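PDB 4CDB: listeriolysin O from Listeria monocytogenes, which binds cholesterol-containing host membranes, undergoes a major conformational change and inserts into them as an oligomeric pore complex that lyses the cell. Local coordinates for residues Tyr26-Tyr32 and Val246-Pro252; Glu224-Pro228 and Asn352-Asn357; Asn438-Lys444 and Thr456-Asn462. All coordinates share one frame; numbering follows the deposited sequence.

Interaction 1. Residues Tyr26-Tyr32 and Val246-Pro252; sequences YIQGLDY and VNAENPP. With NA (sodium ion), chain P.
Tyr26 swings its ring away from its own backbone N (chi1 174°), which carries the phenol past Leu30 to Val246. Tyr32 takes a different rotamer: with chi1 at 58°, CG is wedged between the backbone N and the carbonyl carbon, and the ring is laid against Pro251. These two tyrosines mark the ends of the contact. At one end Tyr26 OH donates to Val246 O, which lies at the ring edge and near its plane; the modelled 2.5 Å is very short, so the exact length deserves some doubt. Between the ends, Leu30 points into the other segment and divides its methyls. Leu30 CD1 packs on Pro252 CD at 3.7 Å, while Leu30 CD2 rests 3.8 Å from Ala248 N and also covers one face of the Tyr26 ring toward its rim. Ile27 adds its CG2, which slides alongside the Pro252 ring. At the other end Pro251 CG stands 3.8 Å from the centroid of the Tyr32 ring, only 7° off the normal, a well-centred CH-pi contact. The Tyr32 hydroxyl oxygen is a ligand of a sodium ion, at 2.5 Å. It also accepts from a water that donates to Pro252 O, tying the two segments together a second time. The 246-252 turn is shaped from within by an Asx motif, since Asn247 OD1 takes the backbone N of Asn250 at 2.8 Å and that residue's side-chain ND2 as well. The contact joins the C-terminal part of helix 14-28 to the loop before strand 252-260, next to the sodium site of Tyr32 and Asp356.

Interaction 2. Residues Glu224-Pro228 and Asn352-Asn357; sequences EPTRP and NFLKDN. With NA (sodium ion), chain P; ACT (acetate ion), chain D.
The Glu224 carboxylate and the Asn357 amide lie only 23° from coplanar as the two side chains slide past each other in opposite directions, Glu224 OE1 coming to 3.8 Å from Asn357 CB. Against Asn352 the same carboxylate is turned steeply, its plane 74° from that amide. Near the plane of the Asn357 amide, an N-H of ND2 points to Pro225 O, 2.9 Å away, in a fairly straight bond (163° at the hydrogen). The donor is tilted out of the plane of the carbonyl. Asn357 OD1 meanwhile sits against Pro225 CD at 3.8 Å and bonds to Tyr254 OH, so both ends of the amide are held and its rotation is fixed. Further along, Leu354 puts CD2 3.8 Å from Pro228 O, and the Pro228 ring lies beside Leu354 O. A water 2.8 Å from Leu354 O sits between this carbonyl and that of Pro225. On the far side of 352-357, Asp356 OD1 binds the sodium ion at 2.7 Å, with an acetate as a further ligand and Tyr32 OH completing the set. Lys355, fully extended, donates from NZ to Leu30 O, at an implausibly short modelled length, and to that acetate, probably from the crystallisation liquor. Helix 14-28 covers Pro228 through Asp24, Ile27 and Gln28, and Tyr254 of strand 252-260 packs against Glu224, Pro225 and Leu354.

Interaction 3. Residues Asn438-Lys444 and Thr456-Asn462; sequences NINVYAK and TVIDDRN. With TAM (tris(hydroxyethyl)aminomethane), chain U; ACT (acetate ion), chain B.
Asn438 opens the pairing loosely, its OD1 4.0 Å from Asn462 CB, with the two amide planes steeply turned. Asn440 does more: its OD1 accepts from Asn462 N at 2.9 Å, a straight bond (166° at the hydrogen), while its ND2 turns to Ser396. The side chain thus serves the chain where it turns a corner at Asn462. Val441 and Asp460 form an antiparallel hydrogen-bonded pair. Next, Tyr442 and Asp459 are a non-hydrogen-bonded pair: the carboxylate stands at the ring edge, Asp459 CG 3.7 Å from Tyr442 CD1, with its plane 85° from the ring. Arg461 grips that carboxylate side-on through NE and NH2, which should favour its charged form. The Tyr442 ring extends along the sheet (chi1 179°) until OH accepts from Thr456 OG1 at 3.0 Å. Ala443 O takes two donors, Val457 N at 2.7 Å and Ile458 N at 3.1 Å, the signature of a classic beta bulge. Past the bulge Lys444 pairs with Thr456 and runs out straight to an acetate, NZ to O 2.6 Å, with Trp454 as a cation-pi partner. Outside the pairing, Asp459 N donates to O5 of the tris(hydroxyethyl)aminomethane at 2.6 Å, and Asp460 OD1 accepts from that hydroxyl at a very short, uncertain length. Strand 391-402 flanks 438-444 on its other side, while 452-463 is an outermost strand of this four-stranded sheet. Val441, Val457 and Ile458 pack against strand 468-475, and Tyr482 of strand 480-486 also covers the last two, within the beta-sandwich domain.

How the interactions relate
From the N terminus, helix 14-28 brings in 26-32, which waits until 246-252 for its partner; interaction 1 spans 213 intervening residues. Within that span the chain passes 224-228, whose partner 352-357 comes only after interaction 1 has closed, so the two loops cross rather than nest. They touch in space where the backbones of Leu354 and Pro252 bond and the rings of Tyr32 and Phe353 meet, and they share a sodium ion, binding the N-terminal helix to the ends of strands 252-260 and 345-353. Interaction 3 follows in series, roughly 80 Å away between centres, across the elongated molecule. Its hairpin encloses just eleven residues, the conserved undecapeptide, in the beta-sandwich domain.

Interaction 1. Residues Tyr26-Tyr32 and Val246-Pro252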
loop_
_atom_site.group_PDB
_atom_site.type_symbol
_atom_site.label_atom_id
_atom_site.label_comp_id
_atom_site.label_asym_id
_atom_site.label_seq_id
_atom_site.Cartn_x
_atom_site.Cartn_y
_atom_site.Cartn_z
ATOM N N TYR A 26 -32.494 25.854 -11.610
ATOM C CA TYR A 26 -31.385 26.360 -10.806
ATOM C C TYR A 26 -30.207 25.388 -10.815
ATOM O O TYR A 26 -29.061 25.789 -11.016
ATOM C CB TYR A 26 -31.826 26.650 -9.367
ATOM C CG TYR A 26 -30.682 27.034 -8.453
ATOM C CD1 TYR A 26 -30.090 28.288 -8.539
ATOM C CD2 TYR A 26 -30.193 26.143 -7.507
ATOM C CE1 TYR A 26 -29.041 28.642 -7.708
ATOM C CE2 TYR A 26 -29.147 26.488 -6.671
ATOM C CZ TYR A 26 -28.575 27.739 -6.776
ATOM O OH TYR A 26 -27.533 28.082 -5.946
ATOM N N ILE A 27 -30.493 24.109 -10.600
ATOM C CA ILE A 27 -29.443 23.098 -10.571
ATOM C C ILE A 27 -28.849 22.882 -11.963
ATOM O O ILE A 27 -27.633 22.768 -12.117
ATOM C CB ILE A 27 -29.952 21.767 -9.976
ATOM C CG1 ILE A 27 -30.383 21.971 -8.523
ATOM C CG2 ILE A 27 -28.880 20.688 -10.057
ATOM C CD1 ILE A 27 -30.876 20.710 -7.839
ATOM N N GLN A 28 -29.711 22.849 -12.976
ATOM C CA GLN A 28 -29.265 22.700 -14.357
ATOM C C GLN A 28 -28.472 23.916 -14.836
ATOM O O GLN A 28 -27.743 23.839 -15.821
ATOM C CB GLN A 28 -30.453 22.438 -15.292
ATOM C CG GLN A 28 -31.099 21.069 -15.112
ATOM C CD GLN A 28 -32.394 20.915 -15.895
ATOM O OE1 GLN A 28 -32.829 21.833 -16.591
ATOM N NE2 GLN A 28 -33.016 19.747 -15.782
ATOM N N GLY A 29 -28.620 25.036 -14.136
ATOM C CA GLY A 29 -27.910 26.251 -14.490
ATOM C C GLY A 29 -26.536 26.348 -13.853
ATOM O O GLY A 29 -25.761 27.255 -14.159
ATOM N N LEU A 30 -26.231 25.411 -12.961
ATOM C CA LEU A 30 -24.954 25.413 -12.258
ATOM C C LEU A 30 -23.810 25.018 -13.187
ATOM O O LEU A 30 -23.736 23.879 -13.648
ATOM C CB LEU A 30 -25.002 24.477 -11.047
ATOM C CG LEU A 30 -26.035 24.823 -9.971
ATOM C CD1 LEU A 30 -25.961 23.838 -8.819
ATOM C CD2 LEU A 30 -25.828 26.241 -9.473
ATOM N N ASP A 31 -22.922 25.970 -13.461
ATOM C CA ASP A 31 -21.770 25.724 -14.319
ATOM C C ASP A 31 -20.526 25.344 -13.519
ATOM O O ASP A 31 -20.051 26.113 -12.684
ATOM C CB ASP A 31 -21.479 26.944 -15.196
ATOM C CG ASP A 31 -22.467 27.091 -16.335
ATOM O OD1 ASP A 31 -22.346 26.331 -17.319
ATOM O OD2 ASP A 31 -23.359 27.962 -16.252
ATOM N N TYR A 32 -20.006 24.150 -13.782
ATOM C CA TYR A 32 -18.773 23.692 -13.157
ATOM C C TYR A 32 -18.162 22.572 -13.984
ATOM O O TYR A 32 -18.862 21.898 -14.741
ATOM C CB TYR A 32 -19.029 23.212 -11.723
ATOM C CG TYR A 32 -20.050 22.099 -11.606
ATOM C CD1 TYR A 32 -21.399 22.383 -11.434
ATOM C CD2 TYR A 32 -19.664 20.764 -11.657
ATOM C CE1 TYR A 32 -22.337 21.369 -11.324
ATOM C CE2 TYR A 32 -20.595 19.744 -11.548
ATOM C CZ TYR A 32 -21.929 20.052 -11.381
ATOM O OH TYR A 32 -22.859 19.042 -11.273
ATOM N N VAL A 246 -25.841 25.590 -1.545
ATOM C CA VAL A 246 -25.858 24.782 -2.760
ATOM C C VAL A 246 -25.685 25.684 -3.975
ATOM O O VAL A 246 -26.594 26.429 -4.338
ATOM C CB VAL A 246 -27.174 23.993 -2.906
ATOM C CG1 VAL A 246 -27.154 23.159 -4.181
ATOM C CG2 VAL A 246 -27.406 23.109 -1.692
ATOM N N ASN A 247 -24.516 25.610 -4.604
ATOM C CA ASN A 247 -24.192 26.489 -5.722
ATOM C C ASN A 247 -23.143 25.897 -6.660
ATOM O O ASN A 247 -22.801 24.720 -6.555
ATOM C CB ASN A 247 -23.735 27.850 -5.192
ATOM C CG ASN A 247 -22.685 27.728 -4.100
ATOM O OD1 ASN A 247 -21.746 26.939 -4.209
ATOM N ND2 ASN A 247 -22.850 28.500 -3.032
ATOM N N ALA A 248 -22.625 26.721 -7.567
ATOM C CA ALA A 248 -21.651 26.259 -8.553
ATOM C C ALA A 248 -20.346 25.814 -7.901
ATOM O O ALA A 248 -19.645 24.946 -8.421
ATOM C CB ALA A 248 -21.388 27.344 -9.593
ATOM N N GLU A 249 -20.032 26.413 -6.757
ATOM C CA GLU A 249 -18.809 26.095 -6.032
ATOM C C GLU A 249 -19.012 24.863 -5.158
ATOM O O GLU A 249 -18.064 24.139 -4.861
ATOM C CB GLU A 249 -18.369 27.281 -5.171
ATOM C CG GLU A 249 -18.310 28.610 -5.913
ATOM C CD GLU A 249 -19.657 29.313 -5.974
ATOM O OE1 GLU A 249 -20.065 29.908 -4.955
ATOM O OE2 GLU A 249 -20.306 29.270 -7.040
ATOM N N ASN A 250 -20.255 24.637 -4.744
ATOM C CA ASN A 250 -20.602 23.463 -3.950
ATOM C C ASN A 250 -21.785 22.716 -4.560
ATOM O O ASN A 250 -22.893 22.755 -4.024
ATOM C CB ASN A 250 -20.918 23.860 -2.506
ATOM C CG ASN A 250 -19.778 24.611 -1.840
ATOM O OD1 ASN A 250 -18.906 24.011 -1.214
ATOM N ND2 ASN A 250 -19.784 25.932 -1.970
ATOM N N PRO A 251 -21.550 22.035 -5.694
ATOM C CA PRO A 251 -22.627 21.384 -6.448
ATOM C C PRO A 251 -23.283 20.264 -5.656
ATOM O O PRO A 251 -22.588 19.534 -4.945
ATOM C CB PRO A 251 -21.903 20.800 -7.667
ATOM C CG PRO A 251 -20.603 21.537 -7.750
ATOM C CD PRO A 251 -20.239 21.851 -6.336
ATOM N N PRO A 252 -24.612 20.127 -5.776
ATOM C CA PRO A 252 -25.333 19.070 -5.065
ATOM C C PRO A 252 -25.061 17.701 -5.685
ATOM O O PRO A 252 -24.963 17.577 -6.909
ATOM C CB PRO A 252 -26.800 19.464 -5.257
ATOM C CG PRO A 252 -26.818 20.210 -6.545
ATOM C CD PRO A 252 -25.512 20.962 -6.590
HETATM NA NA NA P . -22.598 17.488 -13.172
HETATM O O HOH W 1 -25.025 18.737 -9.402
#

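Interaction 2. Residues Glu224-Pro228 and Asn352-Asn357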
loop_
_atom_site.group_PDB
_atom_site.type_symbol
_atom_site.label_atom_id
_atom_site.label_comp_id
_atom_site.label_asym_id
_atom_site.label_seq_id
_atom_site.Cartn_x
_atom_site.Cartn_y
_atom_site.Cartn_z
ATOM N N GLU A 224 -31.900 6.645 -10.580
ATOM C CA GLU A 224 -31.412 7.929 -11.068
ATOM C C GLU A 224 -32.578 8.775 -11.569
ATOM O O GLU A 224 -33.154 8.485 -12.617
ATOM C CB GLU A 224 -30.368 7.738 -12.173
ATOM C CG GLU A 224 -29.094 7.039 -11.718
ATOM C CD GLU A 224 -28.035 6.971 -12.805
ATOM O OE1 GLU A 224 -28.309 7.423 -13.937
ATOM O OE2 GLU A 224 -26.926 6.466 -12.527
ATOM N N PRO A 225 -32.925 9.832 -10.819
ATOM C CA PRO A 225 -34.078 10.679 -11.144
ATOM C C PRO A 225 -33.892 11.434 -12.457
ATOM O O PRO A 225 -32.791 11.902 -12.754
ATOM C CB PRO A 225 -34.128 11.662 -9.971
ATOM C CG PRO A 225 -32.723 11.721 -9.472
ATOM C CD PRO A 225 -32.189 10.328 -9.642
ATOM N N THR A 226 -34.966 11.546 -13.233
ATOM C CA THR A 226 -34.922 12.270 -14.499
ATOM C C THR A 226 -34.937 13.779 -14.277
ATOM O O THR A 226 -34.593 14.549 -15.173
ATOM C CB THR A 226 -36.105 11.889 -15.409
ATOM O OG1 THR A 226 -37.336 12.086 -14.701
ATOM C CG2 THR A 226 -36.002 10.435 -15.846
ATOM N N ARG A 227 -35.347 14.192 -13.081
ATOM C CA ARG A 227 -35.354 15.601 -12.707
ATOM C C ARG A 227 -34.590 15.785 -11.406
ATOM O O ARG A 227 -34.741 14.988 -10.479
ATOM C CB ARG A 227 -36.784 16.116 -12.537
ATOM C CG ARG A 227 -37.646 15.992 -13.780
ATOM C CD ARG A 227 -39.086 16.393 -13.489
ATOM N NE ARG A 227 -39.177 17.762 -12.990
ATOM C CZ ARG A 227 -40.284 18.313 -12.503
ATOM N NH1 ARG A 227 -41.410 17.613 -12.444
ATOM N NH2 ARG A 227 -40.265 19.566 -12.072
ATOM N N PRO A 228 -33.756 16.833 -11.340
ATOM C CA PRO A 228 -32.988 17.147 -10.130
ATOM C C PRO A 228 -33.883 17.374 -8.916
ATOM O O PRO A 228 -33.483 17.072 -7.793
ATOM C CB PRO A 228 -32.266 18.443 -10.506
ATOM C CG PRO A 228 -32.123 18.371 -11.992
ATOM C CD PRO A 228 -33.377 17.693 -12.476
ATOM N N ASN A 352 -23.113 10.607 -7.373
ATOM C CA ASN A 352 -23.482 11.198 -8.654
ATOM C C ASN A 352 -23.908 12.644 -8.464
ATOM O O ASN A 352 -24.619 12.963 -7.510
ATOM C CB ASN A 352 -24.629 10.421 -9.305
ATOM C CG ASN A 352 -24.221 9.032 -9.757
ATOM O OD1 ASN A 352 -23.151 8.538 -9.407
ATOM N ND2 ASN A 352 -25.083 8.391 -10.537
ATOM N N PHE A 353 -23.472 13.519 -9.366
ATOM C CA PHE A 353 -23.944 14.900 -9.367
ATOM C C PHE A 353 -25.437 14.908 -9.674
ATOM O O PHE A 353 -25.903 14.148 -10.519
ATOM C CB PHE A 353 -23.181 15.734 -10.400
ATOM C CG PHE A 353 -21.737 15.974 -10.046
ATOM C CD1 PHE A 353 -21.394 16.896 -9.068
ATOM C CD2 PHE A 353 -20.722 15.288 -10.699
ATOM C CE1 PHE A 353 -20.065 17.122 -8.741
ATOM C CE2 PHE A 353 -19.393 15.511 -10.375
ATOM C CZ PHE A 353 -19.065 16.430 -9.394
ATOM N N LEU A 354 -26.187 15.760 -8.983
ATOM C CA LEU A 354 -27.631 15.821 -9.177
ATOM C C LEU A 354 -27.999 16.432 -10.524
ATOM O O LEU A 354 -29.086 16.194 -11.047
ATOM C CB LEU A 354 -28.299 16.609 -8.046
ATOM C CG LEU A 354 -29.271 15.831 -7.158
ATOM C CD1 LEU A 354 -29.976 16.763 -6.180
ATOM C CD2 LEU A 354 -30.276 15.068 -8.008
ATOM N N LYS A 355 -27.087 17.215 -11.089
ATOM C CA LYS A 355 -27.373 17.941 -12.322
ATOM C C LYS A 355 -27.618 17.029 -13.522
ATOM O O LYS A 355 -28.607 17.187 -14.235
ATOM C CB LYS A 355 -26.247 18.928 -12.633
ATOM C CG LYS A 355 -26.472 19.751 -13.890
ATOM C CD LYS A 355 -25.349 20.758 -14.085
ATOM C CE LYS A 355 -25.551 21.580 -15.347
ATOM N NZ LYS A 355 -24.470 22.587 -15.539
ATOM N N ASP A 356 -26.720 16.078 -13.746
ATOM C CA ASP A 356 -26.817 15.218 -14.918
ATOM C C ASP A 356 -26.647 13.745 -14.566
ATOM O O ASP A 356 -26.404 12.920 -15.445
ATOM C CB ASP A 356 -25.773 15.631 -15.961
ATOM C CG ASP A 356 -24.358 15.625 -15.404
ATOM O OD1 ASP A 356 -24.206 15.607 -14.165
ATOM O OD2 ASP A 356 -23.397 15.643 -16.202
ATOM N N ASN A 357 -26.770 13.424 -13.280
ATOM C CA ASN A 357 -26.583 12.056 -12.792
ATOM C C ASN A 357 -25.218 11.470 -13.164
ATOM O O ASN A 357 -25.056 10.252 -13.252
ATOM C CB ASN A 357 -27.711 11.141 -13.282
ATOM C CG ASN A 357 -29.068 11.537 -12.724
ATOM O OD1 ASN A 357 -29.230 11.714 -11.517
ATOM N ND2 ASN A 357 -30.052 11.682 -13.606
HETATM NA NA NA P . -22.598 17.488 -13.172
HETATM C C ACT D . -21.933 19.949 -15.404
HETATM O O ACT D . -22.131 21.156 -15.142
HETATM O OXT ACT D . -22.773 19.065 -15.128
HETATM C CH3 ACT D . -20.663 19.552 -16.095
HETATM O O HOH W 2 -31.250 14.462 -11.362
#

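Interaction 3. Residues Asn438-Lys444 and Thr456-Asn462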
loop_
_atom_site.group_PDB
_atom_site.type_symbol
_atom_site.label_atom_id
_atom_site.label_comp_id
_atom_site.label_asym_id
_atom_site.label_seq_id
_atom_site.Cartn_x
_atom_site.Cartn_y
_atom_site.Cartn_z
ATOM N N ASN A 438 36.042 -5.598 -5.724
ATOM C CA ASN A 438 37.178 -5.878 -6.598
ATOM C C ASN A 438 38.419 -6.312 -5.825
ATOM O O ASN A 438 39.463 -5.662 -5.884
ATOM C CB ASN A 438 37.486 -4.676 -7.492
ATOM C CG ASN A 438 36.408 -4.433 -8.527
ATOM O OD1 ASN A 438 35.846 -5.377 -9.082
ATOM N ND2 ASN A 438 36.111 -3.166 -8.789
ATOM N N ILE A 439 38.286 -7.414 -5.095
ATOM C CA ILE A 439 39.384 -7.943 -4.300
ATOM C C ILE A 439 40.391 -8.672 -5.184
ATOM O O ILE A 439 40.024 -9.549 -5.969
ATOM C CB ILE A 439 38.877 -8.886 -3.184
ATOM C CG1 ILE A 439 38.324 -8.077 -2.009
ATOM C CG2 ILE A 439 39.989 -9.792 -2.696
ATOM C CD1 ILE A 439 36.911 -7.579 -2.204
ATOM N N ASN A 440 41.659 -8.290 -5.064
ATOM C CA ASN A 440 42.734 -8.941 -5.800
ATOM C C ASN A 440 43.657 -9.712 -4.863
ATOM O O ASN A 440 44.174 -9.158 -3.894
ATOM C CB ASN A 440 43.537 -7.909 -6.593
ATOM C CG ASN A 440 42.676 -7.113 -7.552
ATOM O OD1 ASN A 440 41.853 -7.671 -8.277
ATOM N ND2 ASN A 440 42.855 -5.797 -7.555
ATOM N N VAL A 441 43.860 -10.992 -5.151
ATOM C CA VAL A 441 44.720 -11.826 -4.324
ATOM C C VAL A 441 45.869 -12.398 -5.144
ATOM O O VAL A 441 45.648 -13.164 -6.083
ATOM C CB VAL A 441 43.929 -12.977 -3.681
ATOM C CG1 VAL A 441 44.865 -13.908 -2.919
ATOM C CG2 VAL A 441 42.853 -12.424 -2.763
ATOM N N TYR A 442 47.091 -12.013 -4.784
ATOM C CA TYR A 442 48.294 -12.479 -5.466
ATOM C C TYR A 442 49.291 -13.072 -4.472
ATOM O O TYR A 442 49.459 -12.553 -3.367
ATOM C CB TYR A 442 48.947 -11.326 -6.236
ATOM C CG TYR A 442 50.221 -11.700 -6.959
ATOM C CD1 TYR A 442 50.183 -12.230 -8.243
ATOM C CD2 TYR A 442 51.463 -11.514 -6.364
ATOM C CE1 TYR A 442 51.344 -12.568 -8.910
ATOM C CE2 TYR A 442 52.630 -11.852 -7.025
ATOM C CZ TYR A 442 52.563 -12.379 -8.298
ATOM O OH TYR A 442 53.719 -12.717 -8.963
ATOM N N ALA A 443 49.957 -14.154 -4.867
ATOM C CA ALA A 443 50.981 -14.760 -4.022
ATOM C C ALA A 443 52.065 -15.407 -4.870
ATOM O O ALA A 443 51.768 -16.073 -5.863
ATOM C CB ALA A 443 50.361 -15.782 -3.081
ATOM N N LYS A 444 53.317 -15.202 -4.472
ATOM C CA LYS A 444 54.453 -15.821 -5.146
ATOM C C LYS A 444 55.406 -16.461 -4.140
ATOM O O LYS A 444 55.410 -16.105 -2.959
ATOM C CB LYS A 444 55.204 -14.802 -6.007
ATOM C CG LYS A 444 55.801 -13.638 -5.227
ATOM C CD LYS A 444 56.501 -12.652 -6.155
ATOM C CE LYS A 444 57.116 -11.503 -5.368
ATOM N NZ LYS A 444 57.790 -10.507 -6.247
ATOM N N THR A 456 54.887 -17.492 -9.445
ATOM C CA THR A 456 53.529 -17.114 -9.078
ATOM C C THR A 456 52.734 -18.339 -8.637
ATOM O O THR A 456 52.713 -19.356 -9.331
ATOM C CB THR A 456 52.799 -16.421 -10.248
ATOM O OG1 THR A 456 53.485 -15.211 -10.592
ATOM C CG2 THR A 456 51.363 -16.090 -9.866
ATOM N N VAL A 457 52.092 -18.242 -7.477
ATOM C CA VAL A 457 51.250 -19.320 -6.975
ATOM C C VAL A 457 49.777 -18.992 -7.196
ATOM O O VAL A 457 49.000 -19.844 -7.625
ATOM C CB VAL A 457 51.489 -19.573 -5.473
ATOM C CG1 VAL A 457 50.670 -20.764 -4.996
ATOM C CG2 VAL A 457 52.960 -19.807 -5.211
ATOM N N ILE A 458 49.400 -17.750 -6.893
ATOM C CA ILE A 458 48.022 -17.284 -7.053
ATOM C C ILE A 458 47.978 -15.912 -7.717
ATOM O O ILE A 458 48.764 -15.028 -7.383
ATOM C CB ILE A 458 47.303 -17.155 -5.689
ATOM C CG1 ILE A 458 47.466 -18.424 -4.856
ATOM C CG2 ILE A 458 45.820 -16.831 -5.878
ATOM C CD1 ILE A 458 46.819 -18.327 -3.499
ATOM N N ASP A 459 47.045 -15.739 -8.649
ATOM C CA ASP A 459 46.797 -14.439 -9.264
ATOM C C ASP A 459 45.313 -14.297 -9.595
ATOM O O ASP A 459 44.922 -14.337 -10.761
ATOM C CB ASP A 459 47.650 -14.268 -10.526
ATOM C CG ASP A 459 47.762 -12.815 -10.975
ATOM O OD1 ASP A 459 46.876 -12.003 -10.636
ATOM O OD2 ASP A 459 48.744 -12.487 -11.674
ATOM N N ASP A 460 44.488 -14.142 -8.563
ATOM C CA ASP A 460 43.046 -13.996 -8.750
ATOM C C ASP A 460 42.625 -12.539 -8.594
ATOM O O ASP A 460 42.987 -11.883 -7.617
ATOM C CB ASP A 460 42.278 -14.880 -7.767
ATOM C CG ASP A 460 42.528 -16.358 -7.993
ATOM O OD1 ASP A 460 42.897 -16.735 -9.126
ATOM O OD2 ASP A 460 42.352 -17.147 -7.039
ATOM N N ARG A 461 41.857 -12.038 -9.558
ATOM C CA ARG A 461 41.512 -10.622 -9.596
ATOM C C ARG A 461 40.005 -10.380 -9.629
ATOM O O ARG A 461 39.238 -11.239 -10.066
ATOM C CB ARG A 461 42.178 -9.953 -10.802
ATOM C CG ARG A 461 43.633 -10.354 -10.985
ATOM C CD ARG A 461 44.291 -9.635 -12.148
ATOM N NE ARG A 461 45.619 -10.180 -12.418
ATOM C CZ ARG A 461 46.501 -9.632 -13.248
ATOM N NH1 ARG A 461 46.202 -8.512 -13.895
ATOM N NH2 ARG A 461 47.684 -10.202 -13.429
ATOM N N ASN A 462 39.598 -9.205 -9.157
ATOM C CA ASN A 462 38.200 -8.782 -9.179
ATOM C C ASN A 462 37.267 -9.763 -8.473
ATOM O O ASN A 462 36.207 -10.113 -8.992
ATOM C CB ASN A 462 37.737 -8.544 -10.618
ATOM C CG ASN A 462 38.678 -7.636 -11.387
ATOM O OD1 ASN A 462 39.203 -6.664 -10.844
ATOM N ND2 ASN A 462 38.900 -7.952 -12.658
HETATM C C TAM U . 46.718 -19.483 -12.026
HETATM C C1 TAM U . 46.966 -19.111 -13.485
HETATM C C2 TAM U . 46.310 -18.288 -11.168
HETATM C C3 TAM U . 47.973 -20.175 -11.499
HETATM C C4 TAM U . 46.602 -17.665 -13.802
HETATM C C5 TAM U . 45.459 -18.728 -9.980
HETATM C C6 TAM U . 48.884 -19.225 -10.730
HETATM N N TAM U . 45.626 -20.456 -11.987
HETATM O O4 TAM U . 47.773 -16.993 -14.282
HETATM O O5 TAM U . 45.233 -17.610 -9.116
HETATM O O6 TAM U . 49.496 -18.299 -11.637
HETATM C C ACT B . 61.109 -9.340 -5.361
HETATM O O ACT B . 59.886 -9.394 -5.110
HETATM O OXT ACT B . 61.558 -9.547 -6.509
HETATM C CH3 ACT B . 62.068 -9.065 -4.242
#